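Local coordinates for putative tRNA (Adenine(37)-N6)-methyltransferase (Pseudomonas aeruginosa, PDB 7BTU), which probably transfers a methyl group from S-adenosyl-L-methionine to threonylcarbamoyl-modified adenosine 37 of tRNA, at residues S12-I17 and L134-Y139; V59-L64 and Q107-L112; Q178-P183 and W214-H219. All blocks are in the same frame, centred on the assembly; numbering follows the deposited sequence.

Contact 1 of 3, residues S12-I17 and L134-Y139; sequences SPIGYI and LDIKPY
Ile14 and Ile136 reach each other through their torsions: CG1 of Ile14 sits between its own backbone N and carbonyl carbon (chi1 55°), and the extended second torsions (chi2 159° for Ile14, 157° for Ile136) carry the delta methyls to each other, Ile14 CD1 lying 3.9 Å from Ile136 CD1. The side chain of Ile14 lies against the backbone of the other strand: its CD1 is 3.8 Å from Asp135 N, and its other branch, CG2, is 3.7 Å from Leu134 O. Leu134 answers with a single branch, its CD2 resting 3.9 Å from Ser12 O and next to Pro13 CA. This is the seam where strands 15-19 and 132-138 close the six-stranded antiparallel barrel. Both strands are irregular here: Ile14 and Gly15 form a classic beta bulge opposite Val133, and Leu134 and Asp135 form another opposite Leu65. The backbone bonds of Ile14 and Gly15 go to Val133, just before 134-139; the two segments themselves share no hydrogen bond. The polar ends turn to the second subunit, where Asp135 OD1 pairs with Arg101 and Ser12 OG with Met7 O. Chemically, then, the contact is buried van der Waals packing: methyls pack at the join between the bulged strands, and the nearby polar groups are engaged across the dimer interface.

Contact 2 of 3, residues V59-L64 and Q107-L112; sequences VSHVWL and QSVVRL
His61 to Leu64 pair with Ser108 to Arg111 as neighbouring antiparallel strands, their N-to-C directions 159° apart and their axes 4.7 Å from each other at closest approach. These strands belong to the closed six-stranded barrel; Val62 with Val110 and Leu64 with Ser108 are its hydrogen-bonded pairs here, His61 with Arg111 and Trp63 with Val109 the non-hydrogen-bonded ones. On the face carrying His61 and Trp63, two CH-pi contacts follow one another. Arg111 bends at its second torsion (chi2 84°), which lays CD over one face of the imidazole, 3.6 Å from the centroid of the His61 ring. Val109 CB likewise stands over one face of the indole, 4.1 Å from the centroid of the six-membered ring of Trp63, and Gln107 lies beside Trp63, its amide turned well away from the ring plane. The imidazole is held at its edge as well, because Ser60 OG lies in its plane and is hydrogen-bonded to His61 ND1 at 2.7 Å. At Trp63 this face reaches the dimer partner, the ring meeting Trp63 of the second subunit edge-to-face; Trp63 NE1 is hydrogen-bonded to Asp144 OD2 of the same chain. The other face is mainly aliphatic, with Val62 CG2 3.6 Å from Val110 CG1 as the two valines lie side by side; Leu64 crosses Val110 obliquely, CD1 to CG1, and Ser108 OG bonds to Asp126. At the strand end Ser60 O is gripped twice, by Leu112 N at 2.8 Å and by Arg111 NH1 at 3.1 Å; the guanidinium bond is the more bent (144° at the hydrogen) but arrives in the carbonyl plane, on a lone pair. Beyond it a water donates to both Val59 O and Leu112 O, 2.7 Å from Val59 O.

Contact 3 of 3, residues Q178-P183 and W214-H219; sequences QRLRQP and WDLDVH
The tip of a beta hairpin, made by Trp214 and Asp215 between strands 209-213 and 216-222, packs here against the C-terminal end of helix 167-180 in the region assigned to the TrmO C-terminal domain. The two tip residues have backbone angles near those of a type II' turn, and the side chains of both leave the backbone toward segment 178-183. Arg179 and Asp215 meet tip to tip in a two-pronged salt bridge: NH1 of Arg179 bonds to OD2 of Asp215 at 2.9 Å, and NH2 of Arg179 to OD1 of Asp215 at 3.0 Å. The second bond is almost straight (175° at the hydrogen) and lies in the guanidinium plane, yet the two flat groups are turned 37° against each other, so the fit is not coplanar. His176 accepts another bond from NH2, which would steady the guanidinium from the helix side. Just inside this bridge Leu180 inserts CD1, 3.8 Å from Trp214 CB and 4.0 Å from Leu216 CD2. Past the helix end, where Arg181 takes positive phi, Gln182 crosses the indole at about a right angle. Its bend at chi2 (-69°) sets CD 3.4 Å from Trp214 CZ2, while CG lies over one face of the ring, toward the rim. A water ties the same pair together, donating to Gln182 OE1 at 2.9 Å and accepting, in the ring plane, from Trp214 NE1 at 2.8 Å. Arg179 and Asp215 lie at the surface, whereas Leu216 is buried against Val184 of helix 184-193 and Val233 of strand 227-234. Trp214 rests on Leu187, so the hairpin tip spans the junction between helix 167-180 and helix 184-193.

Overall arrangement
From the N terminus, residues 12-17 lead into strand 15-19, which pairs with 38-43 and is met by 134-139 of the last barrel strand; contact 1 thus closes a long loop that contains the other four barrel strands. Contact 2 is nested inside it, pairing strand 61-67 with strand 105-116. The two touch, because strand 132-138 is the other neighbour of 61-67: Lys137 and Tyr139 are probably hydrogen-bonded to Trp63 and His61 through the backbone. Both reach the second subunit. Contact 3 follows in series, closing a shorter loop around helix 184-193 in the C-terminal region. Its centre is about 26 Å from that of contact 1 and about 24 Å from that of contact 2, and it touches neither.

Contact 1 of 3, residues S12-I17 and L134-Y139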
loop_
_atom_site.group_PDB
_atom_site.type_symbol
_atom_site.label_atom_id
_atom_site.label_comp_id
_atom_site.label_asym_id
_atom_site.label_seq_id
_atom_site.Cartn_x
_atom_site.Cartn_y
_atom_site.Cartn_z
ATOM N N SER B 12 6.271 -10.842 -12.984
ATOM C CA SER B 12 7.218 -10.206 -13.908
ATOM C C SER B 12 6.965 -8.707 -13.949
ATOM O O SER B 12 5.810 -8.278 -13.851
ATOM C CB SER B 12 7.043 -10.750 -15.340
ATOM O OG SER B 12 7.710 -11.960 -15.506
ATOM N N PRO B 13 8.005 -7.890 -14.108
ATOM C CA PRO B 13 7.776 -6.437 -14.068
ATOM C C PRO B 13 6.869 -6.026 -15.213
ATOM O O PRO B 13 7.000 -6.533 -16.324
ATOM C CB PRO B 13 9.176 -5.824 -14.238
ATOM C CG PRO B 13 10.183 -6.989 -14.093
ATOM C CD PRO B 13 9.414 -8.284 -14.295
ATOM N N ILE B 14 5.960 -5.081 -14.929
ATOM C CA ILE B 14 5.257 -4.368 -15.997
ATOM C C ILE B 14 6.065 -3.187 -16.510
ATOM O O ILE B 14 5.717 -2.608 -17.540
ATOM C CB ILE B 14 3.888 -3.920 -15.463
ATOM C CG1 ILE B 14 4.070 -3.095 -14.204
ATOM C CG2 ILE B 14 3.040 -5.183 -15.124
ATOM C CD1 ILE B 14 2.905 -2.185 -13.852
ATOM N N GLY B 15 7.133 -2.807 -15.810
ATOM C CA GLY B 15 7.932 -1.673 -16.259
ATOM C C GLY B 15 9.072 -1.443 -15.279
ATOM O O GLY B 15 9.244 -2.194 -14.309
ATOM N N TYR B 16 9.900 -0.434 -15.602
ATOM C CA TYR B 16 11.095 -0.148 -14.816
ATOM C C TYR B 16 11.130 1.343 -14.519
ATOM O O TYR B 16 10.728 2.156 -15.366
ATOM C CB TYR B 16 12.382 -0.554 -15.554
ATOM C CG TYR B 16 12.566 -2.056 -15.590
ATOM C CD1 TYR B 16 13.251 -2.722 -14.571
ATOM C CD2 TYR B 16 12.075 -2.810 -16.659
ATOM C CE1 TYR B 16 13.458 -4.136 -14.625
ATOM C CE2 TYR B 16 12.251 -4.187 -16.708
ATOM C CZ TYR B 16 12.924 -4.854 -15.701
ATOM O OH TYR B 16 13.075 -6.243 -15.796
ATOM N N ILE B 17 11.628 1.683 -13.323
ATOM C CA ILE B 17 11.780 3.070 -12.882
ATOM C C ILE B 17 13.050 3.682 -13.473
ATOM O O ILE B 17 14.115 3.054 -13.501
ATOM C CB ILE B 17 11.812 3.138 -11.343
ATOM C CG1 ILE B 17 10.416 2.771 -10.779
ATOM C CG2 ILE B 17 12.243 4.551 -10.895
ATOM C CD1 ILE B 17 9.297 3.833 -11.106
ATOM N N LEU B 134 5.880 -3.970 -10.365
ATOM C CA LEU B 134 4.897 -5.037 -10.602
ATOM C C LEU B 134 3.480 -4.561 -10.804
ATOM O O LEU B 134 2.669 -5.316 -11.405
ATOM C CB LEU B 134 4.845 -6.027 -9.421
ATOM C CG LEU B 134 6.206 -6.548 -8.982
ATOM C CD1 LEU B 134 6.066 -7.399 -7.703
ATOM C CD2 LEU B 134 6.801 -7.374 -10.180
ATOM N N ASP B 135 3.119 -3.391 -10.287
ATOM C CA ASP B 135 1.702 -3.002 -10.349
ATOM C C ASP B 135 1.620 -1.495 -10.166
ATOM O O ASP B 135 2.513 -0.880 -9.587
ATOM C CB ASP B 135 0.887 -3.724 -9.253
ATOM C CG ASP B 135 -0.638 -3.505 -9.405
ATOM O OD1 ASP B 135 -1.144 -3.810 -10.486
ATOM O OD2 ASP B 135 -1.280 -2.946 -8.474
ATOM N N ILE B 136 0.537 -0.916 -10.678
ATOM C CA ILE B 136 0.120 0.473 -10.486
ATOM C C ILE B 136 -1.341 0.417 -10.056
ATOM O O ILE B 136 -2.148 -0.270 -10.708
ATOM C CB ILE B 136 0.192 1.278 -11.799
ATOM C CG1 ILE B 136 1.598 1.211 -12.417
ATOM C CG2 ILE B 136 -0.325 2.734 -11.560
ATOM C CD1 ILE B 136 1.604 1.476 -13.925
ATOM N N LYS B 137 -1.701 1.173 -9.022
ATOM C CA LYS B 137 -3.116 1.322 -8.617
ATOM C C LYS B 137 -3.312 2.744 -8.110
ATOM O O LYS B 137 -2.382 3.329 -7.545
ATOM C CB LYS B 137 -3.509 0.347 -7.489
ATOM N N PRO B 138 -4.515 3.304 -8.243
ATOM C CA PRO B 138 -4.783 4.640 -7.676
ATOM C C PRO B 138 -4.689 4.598 -6.172
ATOM O O PRO B 138 -5.181 3.667 -5.545
ATOM C CB PRO B 138 -6.243 4.948 -8.090
ATOM C CG PRO B 138 -6.544 3.993 -9.173
ATOM C CD PRO B 138 -5.679 2.747 -8.959
ATOM N N TYR B 139 -4.096 5.651 -5.601
ATOM C CA TYR B 139 -4.203 5.914 -4.176
ATOM C C TYR B 139 -5.577 6.527 -3.898
ATOM O O TYR B 139 -5.999 7.463 -4.579
ATOM C CB TYR B 139 -3.063 6.861 -3.738
ATOM C CG TYR B 139 -3.059 7.130 -2.246
ATOM C CD1 TYR B 139 -3.929 8.063 -1.678
ATOM C CD2 TYR B 139 -2.217 6.396 -1.394
ATOM C CE1 TYR B 139 -3.940 8.297 -0.280
ATOM C CE2 TYR B 139 -2.210 6.640 0.007
ATOM C CZ TYR B 139 -3.078 7.541 0.545
ATOM O OH TYR B 139 -3.080 7.769 1.911
#

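Contact 2 of 3, residues V59-L64 and Q107-L112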
loop_
_atom_site.group_PDB
_atom_site.type_symbol
_atom_site.label_atom_id
_atom_site.label_comp_id
_atom_site.label_asym_id
_atom_site.label_seq_id
_atom_site.Cartn_x
_atom_site.Cartn_y
_atom_site.Cartn_z
ATOM N N VAL B 59 -6.616 11.170 -10.895
ATOM C CA VAL B 59 -5.927 10.581 -9.759
ATOM C C VAL B 59 -4.629 11.353 -9.526
ATOM O O VAL B 59 -3.810 11.465 -10.441
ATOM C CB VAL B 59 -5.625 9.101 -10.034
ATOM C CG1 VAL B 59 -4.562 8.576 -9.080
ATOM C CG2 VAL B 59 -6.974 8.254 -9.998
ATOM N N SER B 60 -4.403 11.818 -8.295
ATOM C CA SER B 60 -3.169 12.582 -8.070
ATOM C C SER B 60 -1.987 11.691 -7.677
ATOM O O SER B 60 -0.820 12.055 -7.893
ATOM C CB SER B 60 -3.408 13.635 -6.992
ATOM O OG SER B 60 -3.740 12.981 -5.774
ATOM N N HIS B 61 -2.262 10.531 -7.068
ATOM C CA HIS B 61 -1.218 9.700 -6.496
ATOM C C HIS B 61 -1.514 8.236 -6.837
ATOM O O HIS B 61 -2.672 7.811 -6.895
ATOM C CB HIS B 61 -1.187 9.852 -4.963
ATOM C CG HIS B 61 -0.718 11.191 -4.463
ATOM N ND1 HIS B 61 -1.505 12.325 -4.491
ATOM C CD2 HIS B 61 0.460 11.556 -3.886
ATOM C CE1 HIS B 61 -0.830 13.339 -3.962
ATOM N NE2 HIS B 61 0.370 12.899 -3.594
ATOM N N VAL B 62 -0.450 7.441 -6.971
ATOM C CA VAL B 62 -0.604 6.026 -7.278
ATOM C C VAL B 62 0.254 5.215 -6.333
ATOM O O VAL B 62 1.286 5.680 -5.824
ATOM C CB VAL B 62 -0.247 5.691 -8.744
ATOM C CG1 VAL B 62 -1.283 6.326 -9.701
ATOM C CG2 VAL B 62 1.206 6.130 -9.121
ATOM N N TRP B 63 -0.208 3.997 -6.088
ATOM C CA TRP B 63 0.583 2.977 -5.425
ATOM C C TRP B 63 1.385 2.238 -6.465
ATOM O O TRP B 63 0.822 1.814 -7.484
ATOM C CB TRP B 63 -0.347 2.000 -4.699
ATOM C CG TRP B 63 -0.947 2.502 -3.408
ATOM C CD1 TRP B 63 -2.264 2.812 -3.166
ATOM C CD2 TRP B 63 -0.261 2.664 -2.151
ATOM N NE1 TRP B 63 -2.425 3.157 -1.866
ATOM C CE2 TRP B 63 -1.213 3.083 -1.217
ATOM C CE3 TRP B 63 1.092 2.472 -1.734
ATOM C CZ2 TRP B 63 -0.890 3.357 0.137
ATOM C CZ3 TRP B 63 1.416 2.708 -0.397
ATOM C CH2 TRP B 63 0.409 3.163 0.531
ATOM N N LEU B 64 2.679 2.026 -6.189
ATOM C CA LEU B 64 3.500 1.142 -6.988
ATOM C C LEU B 64 3.928 -0.016 -6.092
ATOM O O LEU B 64 4.480 0.205 -5.005
ATOM C CB LEU B 64 4.746 1.858 -7.563
ATOM C CG LEU B 64 4.509 3.087 -8.480
ATOM C CD1 LEU B 64 5.833 3.738 -8.951
ATOM C CD2 LEU B 64 3.547 2.743 -9.672
ATOM N N GLN B 107 6.216 -1.380 -1.408
ATOM C CA GLN B 107 5.085 -0.606 -1.880
ATOM C C GLN B 107 5.470 0.848 -1.710
ATOM O O GLN B 107 6.220 1.182 -0.790
ATOM C CB GLN B 107 3.830 -0.891 -1.104
ATOM C CG GLN B 107 4.033 -0.537 0.374
ATOM C CD GLN B 107 2.835 -0.847 1.215
ATOM O OE1 GLN B 107 2.190 -1.903 1.062
ATOM N NE2 GLN B 107 2.490 0.095 2.084
ATOM N N SER B 108 5.034 1.694 -2.638
ATOM C CA SER B 108 5.249 3.098 -2.361
ATOM C C SER B 108 4.135 3.930 -3.001
ATOM O O SER B 108 3.560 3.548 -4.033
ATOM C CB SER B 108 6.641 3.522 -2.809
ATOM O OG SER B 108 6.685 3.897 -4.144
ATOM N N VAL B 109 3.813 5.057 -2.353
ATOM C CA VAL B 109 2.832 5.999 -2.891
ATOM C C VAL B 109 3.618 7.156 -3.458
ATOM O O VAL B 109 4.570 7.640 -2.822
ATOM C CB VAL B 109 1.789 6.450 -1.847
ATOM C CG1 VAL B 109 2.422 6.868 -0.536
ATOM C CG2 VAL B 109 0.941 7.620 -2.405
ATOM N N VAL B 110 3.274 7.550 -4.694
ATOM C CA VAL B 110 4.042 8.563 -5.400
ATOM C C VAL B 110 3.052 9.489 -6.064
ATOM O O VAL B 110 1.964 9.079 -6.451
ATOM C CB VAL B 110 5.030 7.872 -6.404
ATOM C CG1 VAL B 110 4.305 7.118 -7.465
ATOM C CG2 VAL B 110 6.008 8.816 -7.013
ATOM N N ARG B 111 3.457 10.732 -6.242
ATOM C CA ARG B 111 2.636 11.693 -6.953
ATOM C C ARG B 111 2.718 11.416 -8.447
ATOM O O ARG B 111 3.816 11.242 -8.996
ATOM C CB ARG B 111 3.132 13.123 -6.664
ATOM C CG ARG B 111 2.270 14.153 -7.409
ATOM C CD ARG B 111 1.054 14.454 -6.588
ATOM N NE ARG B 111 0.528 15.789 -6.885
ATOM C CZ ARG B 111 -0.230 16.039 -7.942
ATOM N NH1 ARG B 111 -0.548 15.037 -8.776
ATOM N NH2 ARG B 111 -0.676 17.282 -8.161
ATOM N N LEU B 112 1.545 11.332 -9.107
ATOM C CA LEU B 112 1.465 11.111 -10.545
ATOM C C LEU B 112 1.392 12.498 -11.192
ATOM O O LEU B 112 0.404 13.214 -11.007
ATOM C CB LEU B 112 0.218 10.273 -10.909
ATOM C CG LEU B 112 0.004 10.044 -12.398
ATOM C CD1 LEU B 112 1.202 9.284 -13.003
ATOM C CD2 LEU B 112 -1.291 9.153 -12.602
HETATM O O HOH W 1 -2.165 13.151 -11.815
#

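Contact 3 of 3, residues Q178-P183 and W214-H219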
loop_
_atom_site.group_PDB
_atom_site.type_symbol
_atom_site.label_atom_id
_atom_site.label_comp_id
_atom_site.label_asym_id
_atom_site.label_seq_id
_atom_site.Cartn_x
_atom_site.Cartn_y
_atom_site.Cartn_z
ATOM N N GLN B 178 20.024 22.542 -16.342
ATOM C CA GLN B 178 19.716 22.907 -17.725
ATOM C C GLN B 178 20.029 21.755 -18.665
ATOM O O GLN B 178 19.260 21.488 -19.584
ATOM C CB GLN B 178 20.517 24.135 -18.127
ATOM C CG GLN B 178 20.186 25.387 -17.295
ATOM C CD GLN B 178 19.010 26.119 -17.870
ATOM O OE1 GLN B 178 18.011 26.387 -17.188
ATOM N NE2 GLN B 178 19.123 26.447 -19.132
ATOM N N ARG B 179 21.161 21.061 -18.440
ATOM C CA ARG B 179 21.537 19.911 -19.271
ATOM C C ARG B 179 20.546 18.755 -19.113
ATOM O O ARG B 179 20.090 18.171 -20.103
ATOM C CB ARG B 179 22.953 19.436 -18.893
ATOM C CG ARG B 179 23.433 18.204 -19.715
ATOM C CD ARG B 179 24.902 17.812 -19.365
ATOM N NE ARG B 179 25.032 17.586 -17.935
ATOM C CZ ARG B 179 24.693 16.460 -17.315
ATOM N NH1 ARG B 179 24.181 15.433 -18.024
ATOM N NH2 ARG B 179 24.842 16.376 -15.990
ATOM N N LEU B 180 20.222 18.409 -17.857
ATOM C CA LEU B 180 19.381 17.273 -17.513
ATOM C C LEU B 180 17.898 17.542 -17.705
ATOM O O LEU B 180 17.113 16.571 -17.751
ATOM C CB LEU B 180 19.618 16.870 -16.046
ATOM C CG LEU B 180 20.970 16.176 -15.743
ATOM C CD1 LEU B 180 21.311 16.098 -14.225
ATOM C CD2 LEU B 180 20.958 14.773 -16.371
ATOM N N ARG B 181 17.501 18.804 -17.830
ATOM C CA ARG B 181 16.080 19.202 -17.811
ATOM C C ARG B 181 15.408 18.698 -16.528
ATOM O O ARG B 181 14.306 18.125 -16.527
ATOM C CB ARG B 181 15.346 18.724 -19.088
ATOM C CG ARG B 181 15.870 19.477 -20.343
ATOM C CD ARG B 181 15.038 19.276 -21.587
ATOM N NE ARG B 181 15.583 19.966 -22.767
ATOM C CZ ARG B 181 15.499 21.277 -23.011
ATOM N NH1 ARG B 181 14.886 22.100 -22.160
ATOM N NH2 ARG B 181 16.028 21.770 -24.126
ATOM N N GLN B 182 16.075 18.943 -15.406
ATOM C CA GLN B 182 15.583 18.493 -14.101
ATOM C C GLN B 182 15.797 19.613 -13.103
ATOM O O GLN B 182 16.730 20.411 -13.270
ATOM C CB GLN B 182 16.309 17.220 -13.588
ATOM C CG GLN B 182 15.992 15.932 -14.389
ATOM C CD GLN B 182 14.548 15.520 -14.152
ATOM O OE1 GLN B 182 13.955 15.882 -13.119
ATOM N NE2 GLN B 182 14.001 14.734 -15.044
ATOM N N PRO B 183 14.946 19.717 -12.054
ATOM C CA PRO B 183 15.165 20.788 -11.027
ATOM C C PRO B 183 16.255 20.408 -10.031
ATOM O O PRO B 183 15.990 20.086 -8.859
ATOM C CB PRO B 183 13.793 20.903 -10.358
ATOM C CG PRO B 183 13.249 19.467 -10.439
ATOM C CD PRO B 183 13.683 18.978 -11.839
ATOM N N TRP B 214 20.898 11.679 -10.239
ATOM C CA TRP B 214 20.995 11.588 -11.692
ATOM C C TRP B 214 22.418 11.128 -12.023
ATOM O O TRP B 214 22.871 10.131 -11.452
ATOM C CB TRP B 214 20.568 12.909 -12.326
ATOM C CG TRP B 214 19.049 13.204 -12.142
ATOM C CD1 TRP B 214 18.510 14.235 -11.471
ATOM C CD2 TRP B 214 17.949 12.450 -12.691
ATOM N NE1 TRP B 214 17.119 14.175 -11.540
ATOM C CE2 TRP B 214 16.761 13.082 -12.281
ATOM C CE3 TRP B 214 17.858 11.275 -13.448
ATOM C CZ2 TRP B 214 15.477 12.600 -12.629
ATOM C CZ3 TRP B 214 16.561 10.779 -13.797
ATOM C CH2 TRP B 214 15.395 11.442 -13.379
ATOM N N ASP B 215 23.156 11.818 -12.902
ATOM C CA ASP B 215 24.529 11.443 -13.233
ATOM C C ASP B 215 25.531 12.359 -12.531
ATOM O O ASP B 215 26.647 12.565 -13.027
ATOM C CB ASP B 215 24.759 11.426 -14.755
ATOM C CG ASP B 215 24.458 12.788 -15.420
ATOM O OD1 ASP B 215 24.172 13.766 -14.690
ATOM O OD2 ASP B 215 24.491 12.883 -16.663
ATOM N N LEU B 216 25.133 12.928 -11.398
ATOM C CA LEU B 216 25.941 13.927 -10.690
ATOM C C LEU B 216 26.516 13.363 -9.389
ATOM O O LEU B 216 25.916 12.487 -8.764
ATOM C CB LEU B 216 25.108 15.163 -10.337
ATOM C CG LEU B 216 24.121 15.706 -11.385
ATOM C CD1 LEU B 216 23.358 16.863 -10.768
ATOM C CD2 LEU B 216 24.938 16.202 -12.541
ATOM N N ASP B 217 27.653 13.943 -8.947
ATOM C CA ASP B 217 28.173 13.778 -7.586
ATOM C C ASP B 217 28.031 15.132 -6.893
ATOM O O ASP B 217 28.460 16.148 -7.427
ATOM C CB ASP B 217 29.641 13.341 -7.588
ATOM C CG ASP B 217 29.832 11.991 -8.273
ATOM O OD1 ASP B 217 29.166 11.010 -7.866
ATOM O OD2 ASP B 217 30.644 11.916 -9.209
ATOM N N VAL B 218 27.354 15.153 -5.759
ATOM C CA VAL B 218 27.055 16.384 -5.019
ATOM C C VAL B 218 27.829 16.265 -3.724
ATOM O O VAL B 218 27.737 15.223 -3.053
ATOM C CB VAL B 218 25.543 16.512 -4.757
ATOM C CG1 VAL B 218 25.208 17.775 -3.883
ATOM C CG2 VAL B 218 24.786 16.594 -6.126
ATOM N N HIS B 219 28.603 17.295 -3.378
ATOM C CA HIS B 219 29.385 17.248 -2.149
ATOM C C HIS B 219 28.908 18.343 -1.224
ATOM O O HIS B 219 28.538 19.436 -1.685
ATOM C CB HIS B 219 30.890 17.392 -2.408
ATOM C CG HIS B 219 31.419 16.286 -3.252
ATOM N ND1 HIS B 219 31.727 16.452 -4.585
ATOM C CD2 HIS B 219 31.607 14.974 -2.979
ATOM C CE1 HIS B 219 32.117 15.293 -5.088
ATOM N NE2 HIS B 219 32.066 14.388 -4.128
HETATM O O HOH W 2 14.785 15.284 -10.429
#